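Local coordinates for ABC transporter periplasmic peptide-binding protein (Pseudoalteromonas, PDB 4QFL), which binds dipeptides such as Ala-Phe in the periplasm and probably hands them to a membrane ABC transporter for uptake, at residues A[36-41]-A[219-224]; A[94-99]-A[231-236]; A[301-306]-A[366-371]; A[442-447]-A[469-474]. All blocks are in the same frame, centred on the assembly; numbering follows the deposited sequence.

Interaction 1: residues A[36-41]-A[219-224]; sequences EANPVS and RRDHLV
The extended run through Asn38 passes beside the tight turn at Asp221, where the two CA atoms come within 5.4 Å, while the chains diverge on both sides of that point. Asn38 reaches across with its CG anti to the backbone N (chi1 -172°), which carries its amide group to the Asp221 backbone. The Asp221 carboxylate returns the approach. Its CB starts off away from Asn38, but OD1 comes back to 3.5 Å from Asn38 CB, with the carboxylate and amide planes 41° apart. This turn joins strands 213-219 and 223-228, an antiparallel hairpin, and it carries a classic beta bulge: His222 and Leu223 both face Arg219, whose O accepts from His222 N at 2.8 Å and from Leu223 N at 3.0 Å. Within the same turn, Arg219 NE donates to His222 ND1 at 2.7 Å; the bond is bent, 137° at the hydrogen, with NE close to the imidazole plane. The backbone O of Asn38 accepts from Asn415 ND2, while Pro39 and Val224 both pack on Ile55 of helix 50-60.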
loop_
_atom_site.group_PDB
_atom_site.type_symbol
_atom_site.label_atom_id
_atom_site.label_comp_id
_atom_site.label_asym_id
_atom_site.label_seq_id
_atom_site.Cartn_x
_atom_site.Cartn_y
_atom_site.Cartn_z
ATOM N N GLU A 36 0.326 -7.868 11.971
ATOM C CA GLU A 36 -0.885 -7.202 12.441
ATOM C C GLU A 36 -2.190 -7.705 11.797
ATOM O O GLU A 36 -3.281 -7.337 12.230
ATOM C CB GLU A 36 -0.751 -5.676 12.295
ATOM C CG GLU A 36 -0.944 -5.121 10.872
ATOM C CD GLU A 36 0.326 -5.109 10.050
ATOM O OE1 GLU A 36 1.321 -5.765 10.437
ATOM O OE2 GLU A 36 0.335 -4.426 9.004
ATOM N N ALA A 37 -2.098 -8.540 10.764
ATOM C CA ALA A 37 -3.311 -9.043 10.129
ATOM C C ALA A 37 -3.072 -10.287 9.297
ATOM O O ALA A 37 -1.957 -10.589 8.907
ATOM C CB ALA A 37 -3.965 -7.971 9.279
ATOM N N ASN A 38 -4.157 -10.999 9.049
ATOM C CA ASN A 38 -4.173 -12.167 8.198
ATOM C C ASN A 38 -3.920 -11.740 6.741
ATOM O O ASN A 38 -4.430 -10.706 6.304
ATOM C CB ASN A 38 -5.559 -12.795 8.388
ATOM C CG ASN A 38 -5.704 -14.140 7.737
ATOM O OD1 ASN A 38 -6.563 -14.316 6.880
ATOM N ND2 ASN A 38 -4.893 -15.106 8.154
ATOM N N PRO A 39 -3.113 -12.507 5.982
ATOM C CA PRO A 39 -2.959 -12.152 4.563
ATOM C C PRO A 39 -4.197 -12.563 3.784
ATOM O O PRO A 39 -4.748 -13.629 4.054
ATOM C CB PRO A 39 -1.769 -13.007 4.116
ATOM C CG PRO A 39 -1.857 -14.227 4.987
ATOM C CD PRO A 39 -2.383 -13.742 6.322
ATOM N N VAL A 40 -4.625 -11.739 2.833
ATOM C CA VAL A 40 -5.860 -11.998 2.084
ATOM C C VAL A 40 -5.631 -12.956 0.925
ATOM O O VAL A 40 -6.569 -13.466 0.326
ATOM C CB VAL A 40 -6.489 -10.699 1.536
ATOM C CG1 VAL A 40 -6.934 -9.803 2.672
ATOM C CG2 VAL A 40 -5.517 -9.978 0.632
ATOM N N SER A 41 -4.367 -13.197 0.616
ATOM C CA SER A 41 -4.004 -14.027 -0.513
ATOM C C SER A 41 -2.507 -14.275 -0.434
ATOM O O SER A 41 -1.812 -13.649 0.362
ATOM C CB SER A 41 -4.350 -13.296 -1.811
ATOM O OG SER A 41 -4.127 -14.114 -2.942
ATOM N N ARG A 219 -2.039 -21.468 8.697
ATOM C CA ARG A 219 -3.218 -21.693 9.529
ATOM C C ARG A 219 -3.999 -20.397 9.536
ATOM O O ARG A 219 -3.512 -19.391 10.057
ATOM C CB ARG A 219 -2.827 -22.020 10.967
ATOM C CG ARG A 219 -1.771 -23.090 11.125
ATOM C CD ARG A 219 -2.153 -24.045 12.257
ATOM N NE ARG A 219 -2.776 -23.361 13.393
ATOM C CZ ARG A 219 -3.627 -23.939 14.241
ATOM N NH1 ARG A 219 -3.970 -25.213 14.077
ATOM N NH2 ARG A 219 -4.143 -23.245 15.251
ATOM N N ARG A 220 -5.201 -20.399 8.972
ATOM C CA ARG A 220 -5.917 -19.137 8.833
ATOM C C ARG A 220 -6.077 -18.401 10.169
ATOM O O ARG A 220 -6.590 -18.951 11.146
ATOM C CB ARG A 220 -7.247 -19.290 8.083
ATOM C CG ARG A 220 -8.170 -20.357 8.608
ATOM C CD ARG A 220 -9.604 -20.087 8.150
ATOM N NE ARG A 220 -9.824 -20.326 6.720
ATOM C CZ ARG A 220 -10.605 -21.290 6.229
ATOM N NH1 ARG A 220 -11.245 -22.114 7.046
ATOM N NH2 ARG A 220 -10.751 -21.433 4.917
ATOM N N ASP A 221 -5.585 -17.164 10.185
ATOM C CA ASP A 221 -5.672 -16.266 11.328
ATOM C C ASP A 221 -4.658 -16.596 12.410
ATOM O O ASP A 221 -4.558 -15.881 13.403
ATOM C CB ASP A 221 -7.094 -16.230 11.892
ATOM C CG ASP A 221 -8.080 -15.589 10.928
ATOM O OD1 ASP A 221 -7.822 -14.446 10.478
ATOM O OD2 ASP A 221 -9.101 -16.232 10.605
ATOM N N HIS A 222 -3.885 -17.659 12.218
ATOM C CA HIS A 222 -2.944 -18.077 13.256
ATOM C C HIS A 222 -1.511 -17.918 12.804
ATOM O O HIS A 222 -0.741 -17.202 13.432
ATOM C CB HIS A 222 -3.190 -19.516 13.711
ATOM C CG HIS A 222 -2.253 -19.976 14.789
ATOM N ND1 HIS A 222 -1.972 -21.307 15.020
ATOM C CD2 HIS A 222 -1.529 -19.279 15.700
ATOM C CE1 HIS A 222 -1.121 -21.410 16.025
ATOM N NE2 HIS A 222 -0.835 -20.193 16.455
ATOM N N LEU A 223 -1.137 -18.582 11.720
ATOM C CA LEU A 223 0.242 -18.447 11.286
ATOM C C LEU A 223 0.532 -18.719 9.827
ATOM O O LEU A 223 -0.252 -19.333 9.113
ATOM C CB LEU A 223 1.191 -19.265 12.166
ATOM C CG LEU A 223 1.119 -20.786 12.216
ATOM C CD1 LEU A 223 1.407 -21.458 10.875
ATOM C CD2 LEU A 223 2.110 -21.262 13.258
ATOM N N VAL A 224 1.681 -18.222 9.398
ATOM C CA VAL A 224 2.222 -18.572 8.106
ATOM C C VAL A 224 3.674 -18.993 8.296
ATOM O O VAL A 224 4.430 -18.382 9.050
ATOM C CB VAL A 224 2.029 -17.445 7.060
ATOM C CG1 VAL A 224 1.899 -16.108 7.736
ATOM C CG2 VAL A 224 3.140 -17.452 6.021
#

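Interaction 2: residues A[94-99]-A[231-236]; sequences TLRKGV and DYWKHE
Arg96 NE donates to the backbone O of Glu77 and, with that bond made, lies 3.3 Å from Trp233 CZ3. The end of the arginine lies against the six-membered ring of the indole: CZ3 sits above the centre of the guanidinium, and the two planes are 27° apart, so the overlap is tilted. One bond further in, Arg96 CD packs over the indole face, 3.4 Å from Trp233 CE3. The arginine leaves its backbone with CG anti to N (chi1 -174°) and then bends at chi3 (-47°), which brings the guanidinium up to CZ3. Val99 lies over the same indole face nearer the pyrrole end, its CG1 3.9 Å from Trp233 CD1, and Lys234 CB covers the opposite face. The contact ties the end of strand 90-95, in a four-stranded antiparallel sheet, to the loop between strands 223-228 and 241-246 of a separate sheet, so two substructures of this family 5 solute-binding protein meet here. Asp62 holds the indole's rotation, taking the Trp233 NE1 hydrogen on OD2 and bonding Tyr232 OH through OD1. Lys234 NZ donates to that same Tyr232 OH at 3.2 Å and forms a salt bridge with Glu77, so both the carbonyl and the carboxylate of Glu77 serve this joint. Near the edge of the contact, a water sits 2.8 Å from Asp231 O, with a weaker approach to Gly98 O.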
loop_
_atom_site.group_PDB
_atom_site.type_symbol
_atom_site.label_atom_id
_atom_site.label_comp_id
_atom_site.label_asym_id
_atom_site.label_seq_id
_atom_site.Cartn_x
_atom_site.Cartn_y
_atom_site.Cartn_z
ATOM N N THR A 94 15.069 -7.010 -20.810
ATOM C CA THR A 94 15.921 -8.185 -20.963
ATOM C C THR A 94 15.884 -8.932 -19.644
ATOM O O THR A 94 15.975 -8.318 -18.587
ATOM C CB THR A 94 17.396 -7.817 -21.261
ATOM O OG1 THR A 94 17.457 -6.844 -22.306
ATOM C CG2 THR A 94 18.178 -9.050 -21.674
ATOM N N LEU A 95 15.770 -10.252 -19.699
ATOM C CA LEU A 95 15.518 -11.034 -18.495
ATOM C C LEU A 95 16.682 -11.913 -18.072
ATOM O O LEU A 95 17.398 -12.469 -18.904
ATOM C CB LEU A 95 14.270 -11.905 -18.657
ATOM C CG LEU A 95 13.004 -11.268 -19.228
ATOM C CD1 LEU A 95 11.947 -12.352 -19.420
ATOM C CD2 LEU A 95 12.488 -10.140 -18.339
ATOM N N ARG A 96 16.827 -12.051 -16.760
ATOM C CA ARG A 96 17.879 -12.859 -16.141
ATOM C C ARG A 96 17.767 -14.340 -16.499
ATOM O O ARG A 96 16.675 -14.903 -16.500
ATOM C CB ARG A 96 17.817 -12.689 -14.620
ATOM C CG ARG A 96 18.936 -13.356 -13.858
ATOM C CD ARG A 96 18.932 -12.890 -12.416
ATOM N NE ARG A 96 18.814 -11.436 -12.298
ATOM C CZ ARG A 96 19.837 -10.618 -12.059
ATOM N NH1 ARG A 96 21.062 -11.115 -11.906
ATOM N NH2 ARG A 96 19.639 -9.308 -11.958
ATOM N N LYS A 97 18.901 -14.965 -16.805
ATOM C CA LYS A 97 18.944 -16.388 -17.113
ATOM C C LYS A 97 19.316 -17.179 -15.867
ATOM O O LYS A 97 20.026 -16.678 -14.988
ATOM C CB LYS A 97 19.965 -16.668 -18.229
ATOM C CG LYS A 97 19.378 -17.021 -19.608
ATOM C CD LYS A 97 20.482 -17.477 -20.565
ATOM C CE LYS A 97 19.940 -18.262 -21.740
ATOM N NZ LYS A 97 19.065 -19.388 -21.310
ATOM N N GLY A 98 18.834 -18.413 -15.781
ATOM C CA GLY A 98 19.217 -19.289 -14.694
ATOM C C GLY A 98 18.422 -19.116 -13.414
ATOM O O GLY A 98 18.872 -19.521 -12.347
ATOM N N VAL A 99 17.233 -18.535 -13.505
ATOM C CA VAL A 99 16.425 -18.317 -12.311
ATOM C C VAL A 99 15.421 -19.437 -12.162
ATOM O O VAL A 99 14.636 -19.688 -13.066
ATOM C CB VAL A 99 15.646 -16.999 -12.375
ATOM C CG1 VAL A 99 14.714 -16.890 -11.171
ATOM C CG2 VAL A 99 16.607 -15.815 -12.451
ATOM N N ASP A 231 17.889 -22.494 -3.608
ATOM C CA ASP A 231 18.260 -22.227 -4.997
ATOM C C ASP A 231 18.036 -20.784 -5.397
ATOM O O ASP A 231 17.911 -20.491 -6.581
ATOM C CB ASP A 231 17.455 -23.111 -5.945
ATOM C CG ASP A 231 18.034 -24.502 -6.076
ATOM O OD1 ASP A 231 19.264 -24.618 -6.295
ATOM O OD2 ASP A 231 17.261 -25.479 -5.953
ATOM N N TYR A 232 17.988 -19.887 -4.420
ATOM C CA TYR A 232 17.698 -18.484 -4.706
ATOM C C TYR A 232 18.799 -17.797 -5.525
ATOM O O TYR A 232 19.971 -17.835 -5.173
ATOM C CB TYR A 232 17.416 -17.714 -3.411
ATOM C CG TYR A 232 16.961 -16.299 -3.666
ATOM C CD1 TYR A 232 15.903 -16.044 -4.519
ATOM C CD2 TYR A 232 17.586 -15.223 -3.060
ATOM C CE1 TYR A 232 15.484 -14.762 -4.772
ATOM C CE2 TYR A 232 17.167 -13.926 -3.301
ATOM C CZ TYR A 232 16.114 -13.706 -4.163
ATOM O OH TYR A 232 15.672 -12.431 -4.420
ATOM N N TRP A 233 18.410 -17.145 -6.608
ATOM C CA TRP A 233 19.379 -16.618 -7.551
ATOM C C TRP A 233 20.212 -15.495 -6.985
ATOM O O TRP A 233 21.410 -15.429 -7.232
ATOM C CB TRP A 233 18.677 -16.115 -8.802
ATOM C CG TRP A 233 17.705 -15.003 -8.531
ATOM C CD1 TRP A 233 16.406 -15.139 -8.132
ATOM C CD2 TRP A 233 17.940 -13.594 -8.649
ATOM N NE1 TRP A 233 15.822 -13.903 -7.992
ATOM C CE2 TRP A 233 16.740 -12.937 -8.308
ATOM C CE3 TRP A 233 19.046 -12.821 -9.016
ATOM C CZ2 TRP A 233 16.610 -11.554 -8.319
ATOM C CZ3 TRP A 233 18.915 -11.441 -9.025
ATOM C CH2 TRP A 233 17.702 -10.824 -8.683
ATOM N N LYS A 234 19.580 -14.590 -6.251
ATOM C CA LYS A 234 20.229 -13.335 -5.914
ATOM C C LYS A 234 21.324 -13.507 -4.871
ATOM O O LYS A 234 22.429 -12.988 -5.035
ATOM C CB LYS A 234 19.215 -12.297 -5.450
ATOM C CG LYS A 234 19.843 -10.981 -5.086
ATOM C CD LYS A 234 18.990 -10.214 -4.087
ATOM C CE LYS A 234 18.064 -9.268 -4.789
ATOM N NZ LYS A 234 17.262 -9.976 -5.823
ATOM N N HIS A 235 21.019 -14.226 -3.796
ATOM C CA HIS A 235 22.004 -14.440 -2.744
ATOM C C HIS A 235 21.738 -15.708 -1.956
ATOM O O HIS A 235 20.700 -16.333 -2.104
ATOM C CB HIS A 235 22.103 -13.222 -1.805
ATOM C CG HIS A 235 20.819 -12.854 -1.120
ATOM N ND1 HIS A 235 20.396 -13.454 0.048
ATOM C CD2 HIS A 235 19.888 -11.917 -1.418
ATOM C CE1 HIS A 235 19.248 -12.919 0.426
ATOM N NE2 HIS A 235 18.920 -11.984 -0.445
ATOM N N GLU A 236 22.704 -16.095 -1.133
ATOM C CA GLU A 236 22.531 -17.224 -0.244
ATOM C C GLU A 236 21.659 -16.765 0.913
ATOM O O GLU A 236 22.061 -15.916 1.692
ATOM C CB GLU A 236 23.887 -17.704 0.273
ATOM C CG GLU A 236 23.804 -18.960 1.110
ATOM C CD GLU A 236 23.335 -20.160 0.307
ATOM O OE1 GLU A 236 23.739 -20.285 -0.873
ATOM O OE2 GLU A 236 22.558 -20.975 0.848
HETATM O O HOH W 1 17.514 -19.599 -9.169
#

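Interaction 3: residues A[301-306]-A[366-371]; sequences RPPFDN and AGYEKG
This is a surface contact between two loops, part apolar and part water-mediated: Pro303 and Asn306, in the loop leading into helix 307-314, face Tyr368 and Ala366, in the loop between helix 356-363 and strand 373-378. The apolar half is a proline ring against a phenol. Pro303 CB approaches the far end of the tyrosine obliquely, 3.6 Å from CE1, and the two side chains cross at about a right angle. The Tyr368 ring also meets that of Phe372 edge-to-face. In the polar half, Asn306 ND2 and Ala366 O stand too far apart to bond directly, and one water fills in. It accepts from Asn306 ND2 at 3.0 Å and donates to Ala366 O at 3.0 Å, and it also lies at the edge of the Tyr368 ring, in its plane. Val309 of helix 307-314 touches both Pro303 and Ala366. A cis peptide precedes Pro303, which opens a type I turn closed by Asn306 N donating to Pro303 O at 3.0 Å. With CG anti to its N (chi1 -175°), Asn306 points its amide at the neighbouring loop, while OD1 makes a weak bond to Lys308 N: the N-cap of helix 307-314.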
loop_
_atom_site.group_PDB
_atom_site.type_symbol
_atom_site.label_atom_id
_atom_site.label_comp_id
_atom_site.label_asym_id
_atom_site.label_seq_id
_atom_site.Cartn_x
_atom_site.Cartn_y
_atom_site.Cartn_z
ATOM N N ARG A 301 -22.512 11.035 -0.408
ATOM C CA ARG A 301 -23.519 10.826 0.629
ATOM C C ARG A 301 -23.850 12.115 1.377
ATOM O O ARG A 301 -22.992 12.689 2.034
ATOM C CB ARG A 301 -23.043 9.746 1.612
ATOM C CG ARG A 301 -24.092 9.312 2.624
ATOM C CD ARG A 301 -23.559 8.305 3.630
ATOM N NE ARG A 301 -23.433 6.968 3.062
ATOM C CZ ARG A 301 -23.236 5.869 3.785
ATOM N NH1 ARG A 301 -23.145 5.963 5.106
ATOM N NH2 ARG A 301 -23.135 4.677 3.194
ATOM N N PRO A 302 -25.099 12.586 1.273
ATOM C CA PRO A 302 -25.449 13.824 1.983
ATOM C C PRO A 302 -25.305 13.633 3.494
ATOM O O PRO A 302 -25.531 12.530 3.980
ATOM C CB PRO A 302 -26.922 14.052 1.600
ATOM C CG PRO A 302 -27.150 13.192 0.379
ATOM C CD PRO A 302 -26.240 12.016 0.535
ATOM N N PRO A 303 -24.917 14.684 4.232
ATOM C CA PRO A 303 -24.586 16.036 3.761
ATOM C C PRO A 303 -23.145 16.168 3.286
ATOM O O PRO A 303 -22.668 17.277 3.063
ATOM C CB PRO A 303 -24.763 16.878 5.020
ATOM C CG PRO A 303 -24.404 15.952 6.116
ATOM C CD PRO A 303 -24.898 14.600 5.702
ATOM N N PHE A 304 -22.461 15.048 3.124
ATOM C CA PHE A 304 -21.025 15.079 2.891
ATOM C C PHE A 304 -20.714 15.371 1.427
ATOM O O PHE A 304 -19.571 15.656 1.079
ATOM C CB PHE A 304 -20.376 13.779 3.416
ATOM C CG PHE A 304 -20.862 13.398 4.789
ATOM C CD1 PHE A 304 -20.507 14.153 5.895
ATOM C CD2 PHE A 304 -21.736 12.340 4.965
ATOM C CE1 PHE A 304 -20.985 13.833 7.157
ATOM C CE2 PHE A 304 -22.218 12.014 6.223
ATOM C CZ PHE A 304 -21.841 12.761 7.322
ATOM N N ASP A 305 -21.743 15.329 0.584
ATOM C CA ASP A 305 -21.608 15.751 -0.807
ATOM C C ASP A 305 -21.599 17.277 -0.909
ATOM O O ASP A 305 -21.409 17.842 -1.985
ATOM C CB ASP A 305 -22.721 15.151 -1.665
ATOM C CG ASP A 305 -24.090 15.677 -1.301
ATOM O OD1 ASP A 305 -24.289 16.065 -0.132
ATOM O OD2 ASP A 305 -24.980 15.700 -2.184
ATOM N N ASN A 306 -21.794 17.939 0.225
ATOM C CA ASN A 306 -21.850 19.387 0.261
ATOM C C ASN A 306 -20.530 19.969 0.721
ATOM O O ASN A 306 -20.124 19.785 1.866
ATOM C CB ASN A 306 -22.950 19.826 1.213
ATOM C CG ASN A 306 -23.156 21.300 1.205
ATOM O OD1 ASN A 306 -22.276 22.054 0.806
ATOM N ND2 ASN A 306 -24.322 21.734 1.647
ATOM N N ALA A 366 -25.437 25.921 6.137
ATOM C CA ALA A 366 -25.244 24.724 5.356
ATOM C C ALA A 366 -26.520 23.886 5.269
ATOM O O ALA A 366 -26.631 23.052 4.375
ATOM C CB ALA A 366 -24.093 23.892 5.926
ATOM N N GLY A 367 -27.491 24.091 6.165
ATOM C CA GLY A 367 -27.455 25.069 7.236
ATOM C C GLY A 367 -27.772 24.369 8.534
ATOM O O GLY A 367 -28.688 24.754 9.273
ATOM N N TYR A 368 -26.990 23.325 8.792
ATOM C CA TYR A 368 -27.200 22.394 9.894
ATOM C C TYR A 368 -26.972 23.014 11.266
ATOM O O TYR A 368 -25.956 22.755 11.915
ATOM C CB TYR A 368 -26.283 21.187 9.704
ATOM C CG TYR A 368 -26.786 20.226 8.653
ATOM C CD1 TYR A 368 -26.464 20.389 7.303
ATOM C CD2 TYR A 368 -27.597 19.155 9.012
ATOM C CE1 TYR A 368 -26.941 19.491 6.339
ATOM C CE2 TYR A 368 -28.071 18.258 8.072
ATOM C CZ TYR A 368 -27.750 18.423 6.739
ATOM O OH TYR A 368 -28.251 17.500 5.836
ATOM N N GLU A 369 -27.934 23.820 11.706
ATOM C CA GLU A 369 -27.831 24.491 12.994
ATOM C C GLU A 369 -27.855 23.491 14.151
ATOM O O GLU A 369 -26.947 23.473 14.983
ATOM C CB GLU A 369 -28.938 25.535 13.146
ATOM C CG GLU A 369 -29.069 26.469 11.957
ATOM C CD GLU A 369 -30.083 27.575 12.190
ATOM O OE1 GLU A 369 -30.322 27.924 13.369
ATOM O OE2 GLU A 369 -30.645 28.089 11.191
ATOM N N LYS A 370 -28.888 22.659 14.201
ATOM C CA LYS A 370 -28.947 21.598 15.193
ATOM C C LYS A 370 -27.941 20.531 14.811
ATOM O O LYS A 370 -27.898 19.459 15.416
ATOM C CB LYS A 370 -30.350 20.993 15.267
ATOM C CG LYS A 370 -31.084 21.222 16.592
ATOM C CD LYS A 370 -31.622 22.645 16.715
ATOM C CE LYS A 370 -30.522 23.647 17.062
ATOM N NZ LYS A 370 -31.020 25.056 17.050
ATOM N N GLY A 371 -27.137 20.834 13.795
ATOM C CA GLY A 371 -26.146 19.900 13.296
ATOM C C GLY A 371 -26.763 18.574 12.892
ATOM O O GLY A 371 -27.946 18.502 12.565
HETATM O O HOH W 2 -26.019 20.272 3.578
#

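Interaction 4: residues A[442-447]-A[469-474]; sequences NFFSPL and LLLTKA
The chain at Phe444 and Ser445, by the short, weakly bonded helix about 445-448, runs past the side of helix 465-475, and the closest CA pair, Ser445 and Leu471, is 7.1 Å apart. Leu471 spans that gap alone from the helix side. Its chi1 of -55° sets CG anti to the carbonyl carbon, and the two methyls divide the opposing surface between them. CD2 presses on the base of Phe444, 3.5 Å from CB and 3.9 Å from CG, so the leucine meets the root of the aromatic side chain more than its ring. CD1 goes to Ser445, 3.8 Å from OG. That hydroxyl has its polar partner elsewhere, in a hydrogen bond with Asp441 OD1, and turns only a van der Waals contact to the methyl. The Phe444 ring leads away from Leu471 toward helix 480-497, where it packs against Ile494 and meets the Tyr487 ring with the planes nearly parallel. The disulfide Cys450-Cys463 bridges the connection between the two segments. Pro446 and Leu447 touch Trp433, a residue of the dipeptide pocket, so this buried packing probably belongs to the second shell of the peptide-binding site.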
loop_
_atom_site.group_PDB
_atom_site.type_symbol
_atom_site.label_atom_id
_atom_site.label_comp_id
_atom_site.label_asym_id
_atom_site.label_seq_id
_atom_site.Cartn_x
_atom_site.Cartn_y
_atom_site.Cartn_z
ATOM N N ASN A 442 1.818 8.085 -7.370
ATOM C CA ASN A 442 1.399 7.021 -6.454
ATOM C C ASN A 442 0.494 7.519 -5.313
ATOM O O ASN A 442 -0.226 6.736 -4.689
ATOM C CB ASN A 442 2.623 6.257 -5.917
ATOM C CG ASN A 442 2.239 4.991 -5.146
ATOM O OD1 ASN A 442 1.808 3.992 -5.726
ATOM N ND2 ASN A 442 2.414 5.029 -3.840
ATOM N N PHE A 443 0.507 8.828 -5.063
ATOM C CA PHE A 443 -0.380 9.424 -4.067
ATOM C C PHE A 443 -1.693 9.883 -4.691
ATOM O O PHE A 443 -2.581 10.354 -3.989
ATOM C CB PHE A 443 0.285 10.627 -3.388
ATOM C CG PHE A 443 1.179 10.261 -2.238
ATOM C CD1 PHE A 443 0.642 10.013 -0.979
ATOM C CD2 PHE A 443 2.550 10.157 -2.413
ATOM C CE1 PHE A 443 1.448 9.667 0.090
ATOM C CE2 PHE A 443 3.362 9.817 -1.357
ATOM C CZ PHE A 443 2.813 9.569 -0.101
ATOM N N PHE A 444 -1.810 9.754 -6.007
ATOM C CA PHE A 444 -2.957 10.320 -6.704
ATOM C C PHE A 444 -3.752 9.273 -7.442
ATOM O O PHE A 444 -4.904 9.013 -7.114
ATOM C CB PHE A 444 -2.501 11.412 -7.662
ATOM C CG PHE A 444 -1.925 12.613 -6.967
ATOM C CD1 PHE A 444 -2.755 13.520 -6.311
ATOM C CD2 PHE A 444 -0.566 12.830 -6.955
ATOM C CE1 PHE A 444 -2.232 14.634 -5.673
ATOM C CE2 PHE A 444 -0.030 13.942 -6.320
ATOM C CZ PHE A 444 -0.863 14.843 -5.677
ATOM N N SER A 445 -3.131 8.658 -8.436
ATOM C CA SER A 445 -3.841 7.686 -9.252
ATOM C C SER A 445 -4.443 6.494 -8.478
ATOM O O SER A 445 -5.578 6.111 -8.747
ATOM C CB SER A 445 -2.985 7.244 -10.438
ATOM O OG SER A 445 -2.952 8.272 -11.419
ATOM N N PRO A 446 -3.709 5.914 -7.503
ATOM C CA PRO A 446 -4.295 4.769 -6.785
ATOM C C PRO A 446 -5.299 5.163 -5.708
ATOM O O PRO A 446 -5.822 4.281 -5.023
ATOM C CB PRO A 446 -3.089 4.110 -6.098
ATOM C CG PRO A 446 -1.864 4.766 -6.679
ATOM C CD PRO A 446 -2.300 6.132 -7.141
ATOM N N LEU A 447 -5.561 6.455 -5.545
ATOM C CA LEU A 447 -6.323 6.924 -4.400
ATOM C C LEU A 447 -7.563 7.665 -4.798
ATOM O O LEU A 447 -8.661 7.298 -4.398
ATOM C CB LEU A 447 -5.477 7.882 -3.576
ATOM C CG LEU A 447 -5.049 7.422 -2.194
ATOM C CD1 LEU A 447 -4.333 6.091 -2.300
ATOM C CD2 LEU A 447 -4.171 8.474 -1.561
ATOM N N LEU A 469 -7.842 14.610 -15.141
ATOM C CA LEU A 469 -7.195 15.190 -16.303
ATOM C C LEU A 469 -5.832 15.746 -15.905
ATOM O O LEU A 469 -4.864 15.621 -16.651
ATOM C CB LEU A 469 -8.068 16.276 -16.929
ATOM C CG LEU A 469 -7.576 16.782 -18.276
ATOM C CD1 LEU A 469 -7.327 15.610 -19.212
ATOM C CD2 LEU A 469 -8.596 17.718 -18.848
ATOM N N LEU A 470 -5.751 16.355 -14.728
ATOM C CA LEU A 470 -4.460 16.806 -14.223
ATOM C C LEU A 470 -3.495 15.635 -14.105
ATOM O O LEU A 470 -2.312 15.755 -14.418
ATOM C CB LEU A 470 -4.617 17.480 -12.857
ATOM C CG LEU A 470 -5.301 18.846 -12.819
ATOM C CD1 LEU A 470 -5.539 19.307 -11.385
ATOM C CD2 LEU A 470 -4.463 19.850 -13.591
ATOM N N LEU A 471 -4.003 14.499 -13.642
ATOM C CA LEU A 471 -3.158 13.331 -13.442
ATOM C C LEU A 471 -2.640 12.808 -14.785
ATOM O O LEU A 471 -1.475 12.442 -14.927
ATOM C CB LEU A 471 -3.918 12.238 -12.679
ATOM C CG LEU A 471 -4.545 12.609 -11.326
ATOM C CD1 LEU A 471 -5.056 11.372 -10.615
ATOM C CD2 LEU A 471 -3.558 13.333 -10.443
ATOM N N THR A 472 -3.517 12.793 -15.777
ATOM C CA THR A 472 -3.160 12.311 -17.097
ATOM C C THR A 472 -2.080 13.167 -17.749
ATOM O O THR A 472 -1.128 12.649 -18.334
ATOM C CB THR A 472 -4.391 12.299 -17.990
ATOM O OG1 THR A 472 -5.351 11.412 -17.410
ATOM C CG2 THR A 472 -4.031 11.823 -19.391
ATOM N N LYS A 473 -2.235 14.483 -17.652
ATOM C CA LYS A 473 -1.264 15.393 -18.242
ATOM C C LYS A 473 0.109 15.231 -17.586
ATOM O O LYS A 473 1.137 15.253 -18.264
ATOM C CB LYS A 473 -1.770 16.832 -18.165
ATOM C CG LYS A 473 -3.101 17.014 -18.883
ATOM C CD LYS A 473 -3.564 18.458 -18.894
ATOM C CE LYS A 473 -4.833 18.609 -19.723
ATOM N NZ LYS A 473 -5.178 20.036 -19.944
ATOM N N ALA A 474 0.112 15.034 -16.270
ATOM C CA ALA A 474 1.345 14.794 -15.516
ATOM C C ALA A 474 2.010 13.497 -15.946
ATOM O O ALA A 474 3.214 13.325 -15.788
ATOM C CB ALA A 474 1.056 14.769 -14.020
#

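Interaction 4 is the buried contact of the four, with no hydrogen bond across its segments, only van der Waals packing round Leu471, and closed over a short disulfide-bridged connection. Interactions 1 and 3 lie at the surface, one polar in character, the other split between proline-tyrosine packing and a water bridge. Interaction 2 is intermediate, an arginine and a valine against one tryptophan. Interactions 1 and 2 use chain at the start of strand 223-228 and just beyond its end, and their segments alternate along the sequence; interactions 3 and 4 follow in series. Interactions 2 and 3 lie farthest apart, about 58 Å between centres, whereas 1 and 4 each have a side chain about 13 Å from the bound phenylalanine (Asn38 and Ser445).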